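PDB 3E2V: 3'-5'-exonuclease from Saccharomyces cerevisiae, which cuts double-stranded DNA as an endonuclease without obvious specificity and excises it from the 3' end as a TatD-family exonuclease, probably with magnesium as cofactor. Local coordinates for residues R46-R50 with P331-S335; T302-E308 with R356-M362. One frame throughout, in Å; residues are numbered along the deposited sequence.

Interaction 1 of 2, residues R46-R50 with P331-S335; sequences RAAQR and PAFKS
The C-terminal turn of helix 40-49 packs against the loop that enters strand 334-336. Residues 46-49 are helical; Arg50 N still bonds to Arg46 O (3.1 Å), but Arg50 itself leaves the helix at phi/psi -100/30. Two pairings set the register, each with CA atoms 8.0 Å apart: Arg50 with Ala332, and Arg46 with Phe333. The second segment opens at Pro331, which follows a cis peptide bond and stays clear of the helix. Ala332 (-70/-24) turns its methyl toward the helix end, CB lying 4.3 Å from Arg50 CG. The chain then extends at Phe333 (-145/161), whose side chain, chi1 -64° (m) and chi2 -90°, reaches across to the helix. In the TIM-barrel fold of TatD nucleases such a helix belongs to the outer layer around the parallel barrel; here the loop before the small two-stranded sheet of 334-336 and 351-353 lies against it near the surface, away from the metal site. Arg46 (chi1 m, chi2 t) lays its aliphatic part over one face of the Phe333 ring: CG sits 3.8 Å from the ring centroid, 11° off the normal, a CH-pi contact, and CB is 3.5 Å from CE2. Its guanidinium runs on to salt bridges with Glu358 and Asp39. Gln49 NE2 approaches Phe333 CE1 at 3.6 Å, and Arg50 CG approaches Phe333 CE2 at 3.8 Å; the Arg50 guanidinium pairs with Glu363. Beyond the ring, Lys334 and Ser335 lead away from the helix into the strand, where Lys334 shares backbone hydrogen bonding with Met352.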
# COMPACT_ATOMS: atom_id res chain seq x y z
N ARG A 46 12.79 13.58 -8.81
CA ARG A 46 13.65 12.42 -9.10
C ARG A 46 12.82 11.27 -9.68
O ARG A 46 13.23 10.63 -10.65
CB ARG A 46 14.40 11.94 -7.85
CG ARG A 46 15.48 12.89 -7.40
CD ARG A 46 16.32 12.28 -6.31
NE ARG A 46 15.67 12.19 -4.99
CZ ARG A 46 15.59 13.19 -4.12
NH1 ARG A 46 16.02 14.41 -4.44
NH2 ARG A 46 15.02 12.97 -2.93
N ALA A 47 11.66 11.01 -9.08
CA ALA A 47 10.81 9.93 -9.57
C ALA A 47 10.34 10.19 -11.01
O ALA A 47 10.35 9.29 -11.85
CB ALA A 47 9.61 9.73 -8.62
N ALA A 48 9.93 11.43 -11.29
CA ALA A 48 9.44 11.80 -12.63
C ALA A 48 10.55 11.64 -13.67
O ALA A 48 10.32 11.17 -14.79
CB ALA A 48 8.91 13.22 -12.63
N GLN A 49 11.76 12.01 -13.27
CA GLN A 49 12.92 11.87 -14.15
C GLN A 49 13.21 10.41 -14.46
O GLN A 49 13.73 10.09 -15.54
CB GLN A 49 14.14 12.56 -13.51
CG GLN A 49 15.35 12.61 -14.44
CD GLN A 49 16.43 13.54 -13.95
OE1 GLN A 49 16.16 14.64 -13.45
NE2 GLN A 49 17.67 13.10 -14.09
N ARG A 50 12.87 9.51 -13.53
CA ARG A 50 13.01 8.07 -13.75
C ARG A 50 11.67 7.40 -14.13
O ARG A 50 11.43 6.22 -13.85
CB ARG A 50 13.68 7.38 -12.55
CG ARG A 50 14.99 8.02 -12.07
CD ARG A 50 15.98 8.19 -13.23
NE ARG A 50 16.15 6.92 -13.93
CZ ARG A 50 16.53 6.82 -15.21
NH1 ARG A 50 16.77 7.92 -15.92
NH2 ARG A 50 16.66 5.62 -15.75
N PRO A 331 23.40 4.06 -7.63
CA PRO A 331 22.01 4.51 -7.47
C PRO A 331 21.62 5.49 -8.58
O PRO A 331 22.47 5.92 -9.36
CB PRO A 331 22.03 5.22 -6.12
CG PRO A 331 23.45 5.69 -5.97
CD PRO A 331 24.28 4.60 -6.58
N ALA A 332 20.34 5.85 -8.66
CA ALA A 332 19.84 6.66 -9.78
C ALA A 332 20.35 8.11 -9.75
O ALA A 332 20.38 8.80 -10.78
CB ALA A 332 18.32 6.64 -9.81
N PHE A 333 20.71 8.56 -8.55
CA PHE A 333 21.21 9.91 -8.27
C PHE A 333 22.24 9.71 -7.16
O PHE A 333 22.22 8.69 -6.49
CB PHE A 333 20.07 10.80 -7.76
CG PHE A 333 18.98 11.03 -8.77
CD1 PHE A 333 19.05 12.10 -9.65
CD2 PHE A 333 17.90 10.16 -8.86
CE1 PHE A 333 18.06 12.31 -10.60
CE2 PHE A 333 16.90 10.36 -9.81
CZ PHE A 333 16.99 11.43 -10.69
N LYS A 334 23.12 10.69 -6.96
CA LYS A 334 24.12 10.58 -5.90
C LYS A 334 23.39 10.45 -4.57
O LYS A 334 22.40 11.14 -4.35
CB LYS A 334 25.01 11.83 -5.84
CG LYS A 334 26.13 11.76 -4.80
CD LYS A 334 27.08 10.60 -5.07
CE LYS A 334 28.06 10.33 -3.94
NZ LYS A 334 28.69 8.99 -4.14
N SER A 335 23.88 9.57 -3.70
CA SER A 335 23.28 9.26 -2.41
C SER A 335 24.26 9.67 -1.32
O SER A 335 25.43 9.29 -1.37
CB SER A 335 23.00 7.75 -2.33
OG SER A 335 22.31 7.37 -1.16

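Interaction 2 of 2, residues T302-E308 with R356-M362; sequences TDAPWCE and RNEPCNM. With MG (magnesium ion), chain E; GOL (glycerol), chain D.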
# COMPACT_ATOMS: atom_id res chain seq x y z
N THR A 302 7.34 0.42 -4.61
CA THR A 302 8.62 0.52 -3.89
C THR A 302 8.48 0.30 -2.39
O THR A 302 9.42 -0.18 -1.73
CB THR A 302 9.33 1.89 -4.07
OG1 THR A 302 8.48 2.96 -3.60
CG2 THR A 302 9.77 2.12 -5.51
N ASP A 303 7.32 0.65 -1.82
CA ASP A 303 7.17 0.75 -0.35
C ASP A 303 8.11 1.79 0.25
O ASP A 303 8.38 1.76 1.46
CB ASP A 303 7.32 -0.62 0.35
CG ASP A 303 6.55 -0.70 1.64
OD1 ASP A 303 5.42 -0.15 1.69
OD2 ASP A 303 7.06 -1.31 2.61
N ALA A 304 8.58 2.72 -0.59
CA ALA A 304 9.51 3.76 -0.09
C ALA A 304 8.90 4.43 1.16
O ALA A 304 7.70 4.72 1.20
CB ALA A 304 9.78 4.75 -1.16
N PRO A 305 9.71 4.70 2.19
CA PRO A 305 11.17 4.63 2.23
C PRO A 305 11.76 3.26 2.56
O PRO A 305 12.98 3.16 2.73
CB PRO A 305 11.51 5.60 3.37
CG PRO A 305 10.40 5.34 4.36
CD PRO A 305 9.15 5.16 3.48
N TRP A 306 10.92 2.24 2.69
CA TRP A 306 11.33 0.88 3.02
C TRP A 306 11.68 0.09 1.77
O TRP A 306 11.53 0.57 0.64
CB TRP A 306 10.18 0.17 3.75
CG TRP A 306 9.55 1.05 4.79
CD1 TRP A 306 8.28 1.57 4.78
CD2 TRP A 306 10.17 1.54 5.97
NE1 TRP A 306 8.08 2.34 5.89
CE2 TRP A 306 9.22 2.35 6.65
CE3 TRP A 306 11.45 1.37 6.54
CZ2 TRP A 306 9.51 2.99 7.86
CZ3 TRP A 306 11.73 2.01 7.75
CH2 TRP A 306 10.76 2.81 8.40
N CYS A 307 12.21 -1.12 1.98
CA CYS A 307 12.37 -2.11 0.92
C CYS A 307 13.40 -1.77 -0.16
O CYS A 307 13.26 -2.17 -1.32
CB CYS A 307 11.01 -2.47 0.30
SG CYS A 307 9.84 -3.18 1.51
N GLU A 308 14.46 -1.08 0.25
CA GLU A 308 15.61 -0.87 -0.64
C GLU A 308 16.12 -2.22 -1.13
O GLU A 308 16.23 -3.15 -0.34
CB GLU A 308 16.73 -0.14 0.10
CG GLU A 308 17.91 0.24 -0.77
CD GLU A 308 19.08 0.83 0.02
OE1 GLU A 308 19.02 0.86 1.28
OE2 GLU A 308 20.08 1.23 -0.62
N ARG A 356 17.49 5.37 2.59
CA ARG A 356 16.10 5.82 2.44
C ARG A 356 15.66 5.52 1.01
O ARG A 356 16.10 6.17 0.05
CB ARG A 356 15.96 7.32 2.75
CG ARG A 356 14.52 7.83 2.70
CD ARG A 356 14.46 9.34 2.90
NE ARG A 356 14.88 10.06 1.70
CZ ARG A 356 14.74 11.37 1.48
NH1 ARG A 356 14.18 12.17 2.39
NH2 ARG A 356 15.17 11.89 0.33
N ASN A 357 14.77 4.54 0.86
CA ASN A 357 14.31 4.19 -0.48
C ASN A 357 13.39 5.28 -1.04
O ASN A 357 12.84 6.09 -0.29
CB ASN A 357 13.63 2.82 -0.47
CG ASN A 357 13.53 2.21 -1.84
OD1 ASN A 357 14.24 2.61 -2.78
ND2 ASN A 357 12.63 1.25 -1.98
N GLU A 358 13.26 5.32 -2.37
CA GLU A 358 12.45 6.34 -3.03
C GLU A 358 11.64 5.76 -4.19
O GLU A 358 12.03 4.73 -4.76
CB GLU A 358 13.33 7.46 -3.58
CG GLU A 358 14.15 8.19 -2.54
CD GLU A 358 14.70 9.52 -3.04
OE1 GLU A 358 14.48 9.86 -4.22
OE2 GLU A 358 15.40 10.22 -2.26
N PRO A 359 10.54 6.45 -4.56
CA PRO A 359 9.77 5.98 -5.73
C PRO A 359 10.56 5.97 -7.04
O PRO A 359 10.20 5.22 -7.97
CB PRO A 359 8.59 6.97 -5.79
CG PRO A 359 9.04 8.18 -5.00
CD PRO A 359 9.93 7.63 -3.91
N CYS A 360 11.64 6.75 -7.15
CA CYS A 360 12.44 6.69 -8.38
C CYS A 360 13.11 5.34 -8.58
O CYS A 360 13.71 5.09 -9.64
CB CYS A 360 13.51 7.79 -8.46
SG CYS A 360 14.82 7.71 -7.22
N ASN A 361 13.02 4.47 -7.58
CA ASN A 361 13.59 3.14 -7.68
C ASN A 361 12.61 2.08 -8.20
O ASN A 361 12.91 0.89 -8.18
CB ASN A 361 14.22 2.73 -6.35
CG ASN A 361 15.51 3.49 -6.09
OD1 ASN A 361 16.08 4.09 -7.00
ND2 ASN A 361 15.95 3.51 -4.84
N MET A 362 11.46 2.53 -8.70
CA MET A 362 10.54 1.63 -9.41
C MET A 362 11.24 0.82 -10.49
O MET A 362 11.01 -0.38 -10.64
CB MET A 362 9.39 2.44 -10.01
CG MET A 362 8.29 2.75 -8.98
SD MET A 362 7.30 1.29 -8.37
CE MET A 362 6.24 1.06 -9.85
MG MG E . 3.83 -0.96 3.06
C1 GOL D . 18.97 4.16 -0.68
O1 GOL D . 20.31 3.87 -0.30
C2 GOL D . 18.90 5.27 -1.72
O2 GOL D . 19.49 6.45 -1.22
C3 GOL D . 19.66 4.88 -2.99
O3 GOL D . 18.81 4.16 -3.87
O HOH W 1 11.31 -1.54 -3.11
O HOH W 2 4.84 -0.03 4.60
O HOH W 3 4.79 -2.65 3.56
O HOH W 4 2.75 0.79 2.92
O HOH W 5 2.19 -2.00 4.76
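Beside the magnesium site, the loop after strand 298-300 is held from behind by the segment leading into helix 362-373. Asn357 joins the two: its N donates to Pro305 O (2.9 Å) and its ND2 to Trp306 O (2.9 Å), while its OD1 accepts from Asn361 ND2 (2.8 Å). Water 1 bridges Thr302 O and Cys307 O, both at 2.7 Å. Thr302 OG1 accepts from Ala304 N (3.0 Å), an ST turn, and is also hydrogen-bonded to Asp16; Thr302 CG2 packs 3.8 Å from Met362 CG, and Ala304 CB 4.0 Å from Pro359 CD. Pro305, after a cis peptide bond, sets CB 3.8 Å from Arg356 CG. Asp303 points the other way and binds magnesium through OD1 (2.2 Å), with His253 and four waters completing the site. Cys307 is disulfide-bonded to Cys279. An aspartate just past the last barrel strand, at the C-terminal mouth, is a hallmark of metal-dependent hydrolases with the TIM-barrel fold.

Helix 40-49, between the first two barrel strands, supplies the first half of interaction 1. The chain then runs through the remaining barrel strands to 298-300, beyond which residues 302-308 begin interaction 2. Residues 331-335 return to the early helix and close a long loop of 280 intervening residues; 356-362 return to 302-308 and close a shorter one of 47. The segments alternate, so the two loops cross rather than nest. They also touch directly: Arg46 NE makes a 2.7 Å salt bridge to Glu358 OE1, and Cys360 CB packs 3.6 Å from Ala47 CA. Together they join the early helix, the small two-stranded sheet and the loop bearing Asp303.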